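Organophosphorus hydrolase (Pseudomonas pseudoalcaligenes, PDB 4LE6) is a zinc-binding enzyme of the metallo-beta-lactamase superfamily that probably hydrolyses organophosphate triesters such as aryl dialkyl phosphates. Local coordinates at residues Tyr37-Met40 / Phe45-Thr48; Asp69-Leu74 / Val79-Gly84. All blocks are in the same frame, centred on the assembly; numbering follows the deposited sequence.

Contact 1: residues Tyr37-Met40 / Phe45-Thr48; sequences YYRM and FEVT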
ATOM      1  N   TYR A  37       0.194 -11.042   2.003  1.00 17.77           N
ATOM      2  CA  TYR A  37      -0.290 -11.348   0.672  1.00 18.25           C
ATOM      3  C   TYR A  37      -1.283 -10.319   0.198  1.00 20.36           C
ATOM      4  O   TYR A  37      -1.968  -9.673   1.003  1.00 18.79           O
ATOM      5  CB  TYR A  37      -0.879 -12.765   0.570  1.00 17.58           C
ATOM      6  CG  TYR A  37      -2.193 -12.995   1.291  1.00 20.18           C
ATOM      7  CD1 TYR A  37      -2.216 -13.413   2.614  1.00 21.89           C
ATOM      8  CD2 TYR A  37      -3.407 -12.842   0.633  1.00 19.55           C
ATOM      9  CE1 TYR A  37      -3.405 -13.648   3.266  1.00 20.41           C
ATOM     10  CE2 TYR A  37      -4.604 -13.073   1.279  1.00 18.83           C
ATOM     11  CZ  TYR A  37      -4.599 -13.463   2.594  1.00 19.68           C
ATOM     12  OH  TYR A  37      -5.792 -13.695   3.239  1.00 21.17           O
ATOM     13  N   TYR A  38      -1.339 -10.156  -1.116  1.00 20.59           N
ATOM     14  CA  TYR A  38      -2.269  -9.202  -1.709  1.00 19.38           C
ATOM     15  C   TYR A  38      -2.800  -9.702  -3.050  1.00 18.83           C
ATOM     16  O   TYR A  38      -2.015 -10.051  -3.924  1.00 17.98           O
ATOM     17  CB  TYR A  38      -1.588  -7.838  -1.916  1.00 19.91           C
ATOM     18  CG  TYR A  38      -2.535  -6.828  -2.489  1.00 19.67           C
ATOM     19  CD1 TYR A  38      -3.474  -6.215  -1.681  1.00 22.37           C
ATOM     20  CD2 TYR A  38      -2.527  -6.506  -3.846  1.00 17.85           C
ATOM     21  CE1 TYR A  38      -4.369  -5.305  -2.187  1.00 22.13           C
ATOM     22  CE2 TYR A  38      -3.432  -5.585  -4.362  1.00 17.32           C
ATOM     23  CZ  TYR A  38      -4.354  -4.986  -3.512  1.00 20.30           C
ATOM     24  OH  TYR A  38      -5.289  -4.056  -3.943  1.00 21.28           O
ATOM     25  N   ARG A  39      -4.126  -9.698  -3.214  1.00 18.70           N
ATOM     26  CA  ARG A  39      -4.768 -10.221  -4.421  1.00 17.86           C
ATOM     27  C   ARG A  39      -5.094  -9.127  -5.445  1.00 20.21           C
ATOM     28  O   ARG A  39      -5.598  -8.062  -5.083  1.00 22.45           O
ATOM     29  CB  ARG A  39      -6.065 -10.922  -4.045  1.00 20.44           C
ATOM     30  CG  ARG A  39      -6.458 -12.038  -4.995  1.00 19.43           C
ATOM     31  CD  ARG A  39      -5.821 -13.348  -4.582  1.00 23.92           C
ATOM     32  NE  ARG A  39      -6.381 -13.828  -3.327  1.00 24.34           N
ATOM     33  CZ  ARG A  39      -5.849 -14.788  -2.580  1.00 22.90           C
ATOM     34  NH1 ARG A  39      -6.452 -15.155  -1.461  1.00 20.00           N
ATOM     35  NH2 ARG A  39      -4.721 -15.384  -2.942  1.00 22.94           N
ATOM     36  N   MET A  40      -4.821  -9.404  -6.718  1.00 21.94           N
ATOM     37  CA  MET A  40      -5.208  -8.509  -7.799  1.00 20.81           C
ATOM     38  C   MET A  40      -5.657  -9.294  -9.022  1.00 22.12           C
ATOM     39  O   MET A  40      -5.030 -10.283  -9.412  1.00 23.08           O
ATOM     40  CB  MET A  40      -4.040  -7.607  -8.196  1.00 21.72           C
ATOM     41  CG  MET A  40      -4.450  -6.441  -9.077  1.00 28.00           C
ATOM     42  SD  MET A  40      -3.029  -5.504  -9.694  1.00 29.68           S
ATOM     43  CE  MET A  40      -2.424  -6.570 -11.011  1.00 21.00           C
ATOM     44  N   PHE A  45      -6.652 -13.823 -15.139  1.00 25.55           N
ATOM     45  CA  PHE A  45      -5.654 -14.340 -14.208  1.00 21.97           C
ATOM     46  C   PHE A  45      -5.867 -13.766 -12.815  1.00 22.83           C
ATOM     47  O   PHE A  45      -6.451 -12.682 -12.646  1.00 24.39           O
ATOM     48  CB  PHE A  45      -4.237 -13.997 -14.651  1.00 20.66           C
ATOM     49  CG  PHE A  45      -3.825 -14.621 -15.958  1.00 21.03           C
ATOM     50  CD1 PHE A  45      -4.654 -15.510 -16.639  1.00 24.97           C
ATOM     51  CD2 PHE A  45      -2.589 -14.328 -16.502  1.00 23.99           C
ATOM     52  CE1 PHE A  45      -4.244 -16.081 -17.836  1.00 29.02           C
ATOM     53  CE2 PHE A  45      -2.190 -14.888 -17.702  1.00 27.73           C
ATOM     54  CZ  PHE A  45      -3.016 -15.760 -18.368  1.00 30.51           C
ATOM     55  N   GLU A  46      -5.372 -14.492 -11.821  1.00 19.69           N
ATOM     56  CA  GLU A  46      -5.342 -13.984 -10.450  1.00 19.98           C
ATOM     57  C   GLU A  46      -3.901 -13.847  -9.969  1.00 20.36           C
ATOM     58  O   GLU A  46      -3.123 -14.809  -9.986  1.00 20.57           O
ATOM     59  CB  GLU A  46      -6.104 -14.920  -9.537  1.00 21.52           C
ATOM     60  CG  GLU A  46      -6.032 -14.563  -8.074  1.00 25.85           C
ATOM     61  CD  GLU A  46      -6.319 -15.775  -7.225  1.00 29.82           C
ATOM     62  OE1 GLU A  46      -7.366 -15.800  -6.552  1.00 29.91           O
ATOM     63  OE2 GLU A  46      -5.498 -16.714  -7.266  1.00 31.07           O
ATOM     64  N   VAL A  47      -3.548 -12.642  -9.539  1.00 17.82           N
ATOM     65  CA  VAL A  47      -2.214 -12.370  -9.016  1.00 18.03           C
ATOM     66  C   VAL A  47      -2.275 -12.309  -7.497  1.00 19.39           C
ATOM     67  O   VAL A  47      -3.109 -11.592  -6.930  1.00 18.67           O
ATOM     68  CB  VAL A  47      -1.690 -11.028  -9.549  1.00 24.35           C
ATOM     69  CG1 VAL A  47      -0.304 -10.728  -9.014  1.00 26.95           C
ATOM     70  CG2 VAL A  47      -1.707 -11.028 -11.079  1.00 25.72           C
ATOM     71  N   THR A  48      -1.419 -13.086  -6.840  1.00 18.80           N
ATOM     72  CA  THR A  48      -1.232 -12.984  -5.404  1.00 16.61           C
ATOM     73  C   THR A  48       0.207 -12.541  -5.138  1.00 18.15           C
ATOM     74  O   THR A  48       1.138 -13.314  -5.356  1.00 17.97           O
ATOM     75  CB  THR A  48      -1.492 -14.307  -4.670  1.00 15.67           C
ATOM     76  OG1 THR A  48      -2.841 -14.725  -4.875  1.00 18.60           O
ATOM     77  CG2 THR A  48      -1.299 -14.135  -3.175  1.00 18.77           C
TER
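M40 and V47 form a hydrogen-bonded antiparallel pair. M40 N donates to V47 O at 2.8 Å, and V47 N returns a bond of 2.8 Å to M40 O. Both are close to straight at hydrogen. Next to this pair, R39 and T48 form a non-hydrogen-bonded pair. Here CA-H groups face carbonyls: T48 CA lies 3.4 Å from Y38 O, and R39 CA 3.3 Å from V47 O. The strands belong to the beta hairpin 37-42/45-57, at the edge of a mixed sheet of the metallo-beta-lactamase fold.

The polar contacts lie on the face of R39 and T48. The R39 chain bends at chi2 and chi3 (88° and 68°), which brings the guanidinium alongside T48, with the hydroxyl at its edge. R39 NH2 donates to T48 OG1 at 2.8 Å, near the guanidinium plane. E46 OE1 is 3.9 Å from R39 NE, a long salt bridge. The oxygen is well out of that plane and no R39 N-H points at it; E46 OE1 accepts from K31 N of the second subunit. R39 NE bonds to T32 O of the second subunit, R39 NH1 to S125 O, and E46 OE2 to Y127 OH.

Apolar contact is lighter. M40 CB meets V47 CB on the other face, and Y37 CB meets T48 CG2 at 4.0 Å.

Contact 2: residues Asp69-Leu74 / Val79-Gly84; sequences DLQSLL and VASEKG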
ATOM      1  N   ASP A  69      22.402  14.438  -2.873  1.00 39.30           N
ATOM      2  CA  ASP A  69      21.258  14.208  -3.754  1.00 39.33           C
ATOM      3  C   ASP A  69      20.539  12.912  -3.424  1.00 33.86           C
ATOM      4  O   ASP A  69      19.304  12.817  -3.503  1.00 37.47           O
ATOM      5  CB  ASP A  69      21.726  14.190  -5.203  1.00 44.39           C
ATOM      6  CG  ASP A  69      22.257  15.531  -5.645  1.00 52.69           C
ATOM      7  OD1 ASP A  69      21.582  16.543  -5.365  1.00 55.71           O
ATOM      8  OD2 ASP A  69      23.352  15.579  -6.249  1.00 55.91           O
ATOM      9  N   LEU A  70      21.324  11.912  -3.051  1.00 31.48           N
ATOM     10  CA  LEU A  70      20.779  10.626  -2.638  1.00 32.21           C
ATOM     11  C   LEU A  70      19.923  10.826  -1.394  1.00 30.83           C
ATOM     12  O   LEU A  70      18.752  10.394  -1.345  1.00 32.91           O
ATOM     13  CB  LEU A  70      21.921   9.647  -2.359  1.00 35.90           C
ATOM     14  CG  LEU A  70      21.560   8.222  -1.952  1.00 40.00           C
ATOM     15  CD1 LEU A  70      20.545   7.598  -2.904  1.00 38.37           C
ATOM     16  CD2 LEU A  70      22.832   7.387  -1.909  1.00 42.86           C
ATOM     17  N   GLN A  71      20.486  11.523  -0.405  1.00 32.80           N
ATOM     18  CA  GLN A  71      19.755  11.788   0.839  1.00 40.18           C
ATOM     19  C   GLN A  71      18.499  12.617   0.606  1.00 38.07           C
ATOM     20  O   GLN A  71      17.471  12.386   1.249  1.00 32.26           O
ATOM     21  CB  GLN A  71      20.648  12.495   1.865  1.00 43.32           C
ATOM     22  CG  GLN A  71      21.738  11.601   2.443  1.00 48.07           C
ATOM     23  CD  GLN A  71      21.174  10.366   3.133  1.00 52.22           C
ATOM     24  OE1 GLN A  71      20.139  10.432   3.800  1.00 57.82           O
ATOM     25  NE2 GLN A  71      21.848   9.234   2.970  1.00 48.93           N
ATOM     26  N   SER A  72      18.595  13.613  -0.273  1.00 35.50           N
ATOM     27  CA  SER A  72      17.414  14.389  -0.654  1.00 33.17           C
ATOM     28  C   SER A  72      16.343  13.483  -1.261  1.00 28.96           C
ATOM     29  O   SER A  72      15.166  13.555  -0.884  1.00 28.59           O
ATOM     30  CB  SER A  72      17.785  15.485  -1.649  1.00 35.19           C
ATOM     31  OG  SER A  72      18.666  16.418  -1.046  1.00 49.99           O
ATOM     32  N   LEU A  73      16.740  12.632  -2.201  1.00 28.61           N
ATOM     33  CA  LEU A  73      15.775  11.696  -2.790  1.00 28.11           C
ATOM     34  C   LEU A  73      15.134  10.773  -1.752  1.00 29.55           C
ATOM     35  O   LEU A  73      13.930  10.489  -1.811  1.00 28.24           O
ATOM     36  CB  LEU A  73      16.434  10.862  -3.876  1.00 28.05           C
ATOM     37  CG  LEU A  73      16.740  11.637  -5.164  1.00 32.97           C
ATOM     38  CD1 LEU A  73      17.705  10.823  -6.007  1.00 33.59           C
ATOM     39  CD2 LEU A  73      15.461  11.927  -5.937  1.00 32.65           C
ATOM     40  N   LEU A  74      15.932  10.274  -0.817  1.00 32.81           N
ATOM     41  CA  LEU A  74      15.377   9.436   0.247  1.00 30.87           C
ATOM     42  C   LEU A  74      14.429  10.205   1.169  1.00 28.10           C
ATOM     43  O   LEU A  74      13.354   9.717   1.505  1.00 26.51           O
ATOM     44  CB  LEU A  74      16.508   8.821   1.066  1.00 29.59           C
ATOM     45  CG  LEU A  74      17.364   7.825   0.288  1.00 27.84           C
ATOM     46  CD1 LEU A  74      18.556   7.405   1.137  1.00 29.43           C
ATOM     47  CD2 LEU A  74      16.559   6.601  -0.142  1.00 27.84           C
ATOM     48  N   VAL A  79      12.109   8.040   3.412  1.00 33.08           N
ATOM     49  CA  VAL A  79      12.819   6.774   3.595  1.00 33.10           C
ATOM     50  C   VAL A  79      14.008   7.021   4.525  1.00 35.51           C
ATOM     51  O   VAL A  79      14.887   7.829   4.217  1.00 31.62           O
ATOM     52  CB  VAL A  79      13.317   6.197   2.248  1.00 30.69           C
ATOM     53  CG1 VAL A  79      14.020   4.848   2.448  1.00 30.91           C
ATOM     54  CG2 VAL A  79      12.156   6.033   1.278  1.00 29.47           C
ATOM     55  N   ALA A  80      14.028   6.335   5.662  1.00 34.48           N
ATOM     56  CA  ALA A  80      15.125   6.451   6.614  1.00 34.79           C
ATOM     57  C   ALA A  80      16.303   5.641   6.099  1.00 34.36           C
ATOM     58  O   ALA A  80      16.105   4.601   5.466  1.00 32.52           O
ATOM     59  CB  ALA A  80      14.682   5.929   7.977  1.00 34.15           C
ATOM     60  N   SER A  81      17.522   6.106   6.362  1.00 34.34           N
ATOM     61  CA  SER A  81      18.724   5.454   5.829  1.00 37.45           C
ATOM     62  C   SER A  81      19.845   5.330   6.869  1.00 40.24           C
ATOM     63  O   SER A  81      20.897   4.753   6.583  1.00 38.63           O
ATOM     64  CB  SER A  81      19.249   6.237   4.619  1.00 37.69           C
ATOM     65  OG  SER A  81      19.432   7.605   4.951  1.00 40.26           O
ATOM     66  N   GLU A  82      19.622   5.860   8.068  1.00 40.93           N
ATOM     67  CA  GLU A  82      20.674   5.909   9.091  1.00 42.70           C
ATOM     68  C   GLU A  82      21.155   4.512   9.492  1.00 38.26           C
ATOM     69  O   GLU A  82      22.317   4.326   9.828  1.00 39.79           O
ATOM     70  CB  GLU A  82      20.196   6.677  10.329  1.00 44.93           C
ATOM     71  CG  GLU A  82      20.031   8.170  10.109  0.10 46.14           C
ATOM     72  CD  GLU A  82      19.372   8.867  11.285  0.10 46.85           C
ATOM     73  OE1 GLU A  82      18.994   8.177  12.255  0.10 45.71           O
ATOM     74  OE2 GLU A  82      19.230  10.108  11.240  0.10 48.06           O
ATOM     75  N   LYS A  83      20.254   3.538   9.443  1.00 35.24           N
ATOM     76  CA  LYS A  83      20.590   2.157   9.766  1.00 39.09           C
ATOM     77  C   LYS A  83      20.406   1.281   8.526  1.00 37.92           C
ATOM     78  O   LYS A  83      20.245   0.068   8.624  1.00 37.43           O
ATOM     79  CB  LYS A  83      19.730   1.673  10.940  1.00 44.50           C
ATOM     80  CG  LYS A  83      20.302   2.065  12.311  1.00 52.51           C
ATOM     81  CD  LYS A  83      19.214   2.208  13.366  1.00 55.67           C
ATOM     82  CE  LYS A  83      19.744   1.966  14.769  0.10 53.17           C
ATOM     83  NZ  LYS A  83      18.637   1.642  15.709  0.10 48.94           N
ATOM     84  N   GLY A  84      20.468   1.913   7.358  1.00 35.03           N
ATOM     85  CA  GLY A  84      20.278   1.221   6.099  1.00 30.47           C
ATOM     86  C   GLY A  84      18.861   1.389   5.596  1.00 28.61           C
ATOM     87  O   GLY A  84      17.957   1.692   6.371  1.00 30.63           O
TER
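L74 and V79 meet where helix 67-76 gives way to a loop. The chain folds back here, and the loop runs beside the helix it has just left. In this metallo-beta-lactamase fold the loop links helix 67-76 to strand 85-95 of a six-stranded mixed sheet. The backbone join is one bond: V79 N donates to L74 O at 2.8 Å. It is nearly straight at hydrogen, 169°, but the N-H comes from above the carbonyl plane of L74, 36° out of it.

The L74 side chain carries most of the apolar contact. L74 CB points toward the loop and lies 3.7 Å from V79 O. CG sits beside the backbone N (chi1 -66°), and from there the two methyl groups diverge to different loop residues. L74 CD2 reaches V79 and lies 4.0 Å from V79 CG1. L74 CD1 packs against S81 CB at 3.7 Å. L74 also touches V254 of helix 252-255 and N251, so it is buried between the loop and other parts of the chain.

V79 CB lies 3.6 Å from L74 O, close because the same carbonyl takes the V79 N-H. V79 also touches A253 of helix 252-255 and packs on E316 of the second subunit.

After S81 the chain makes a type I beta turn from S81 to G84, with G84 N bonded to S81 O. One helical turn before L74, Q71 bends at chi2 toward the loop. Q71 OE1 lies 3.1 Å from S81 OG, a weak hydrogen bond at most.

Overall arrangement
Contact 1 comes first in the sequence and contact 2 follows; the centre of the chain lies between them. Their centres are 31 Å apart, and their nearest atoms are about 20 Å apart. Strand 45-57 of contact 1 lies beside strand 85-95 in the mixed sheet, and the loop of contact 2 leads directly into strand 85-95. Both contacts also touch the second subunit. Contact 1 lies away from the two-zinc site. Contact 2 is nearer: the V79 side chain is about 12 Å from that of H294, which binds one zinc ion together with D143, H144 and D247. Neither contact supplies a zinc ligand.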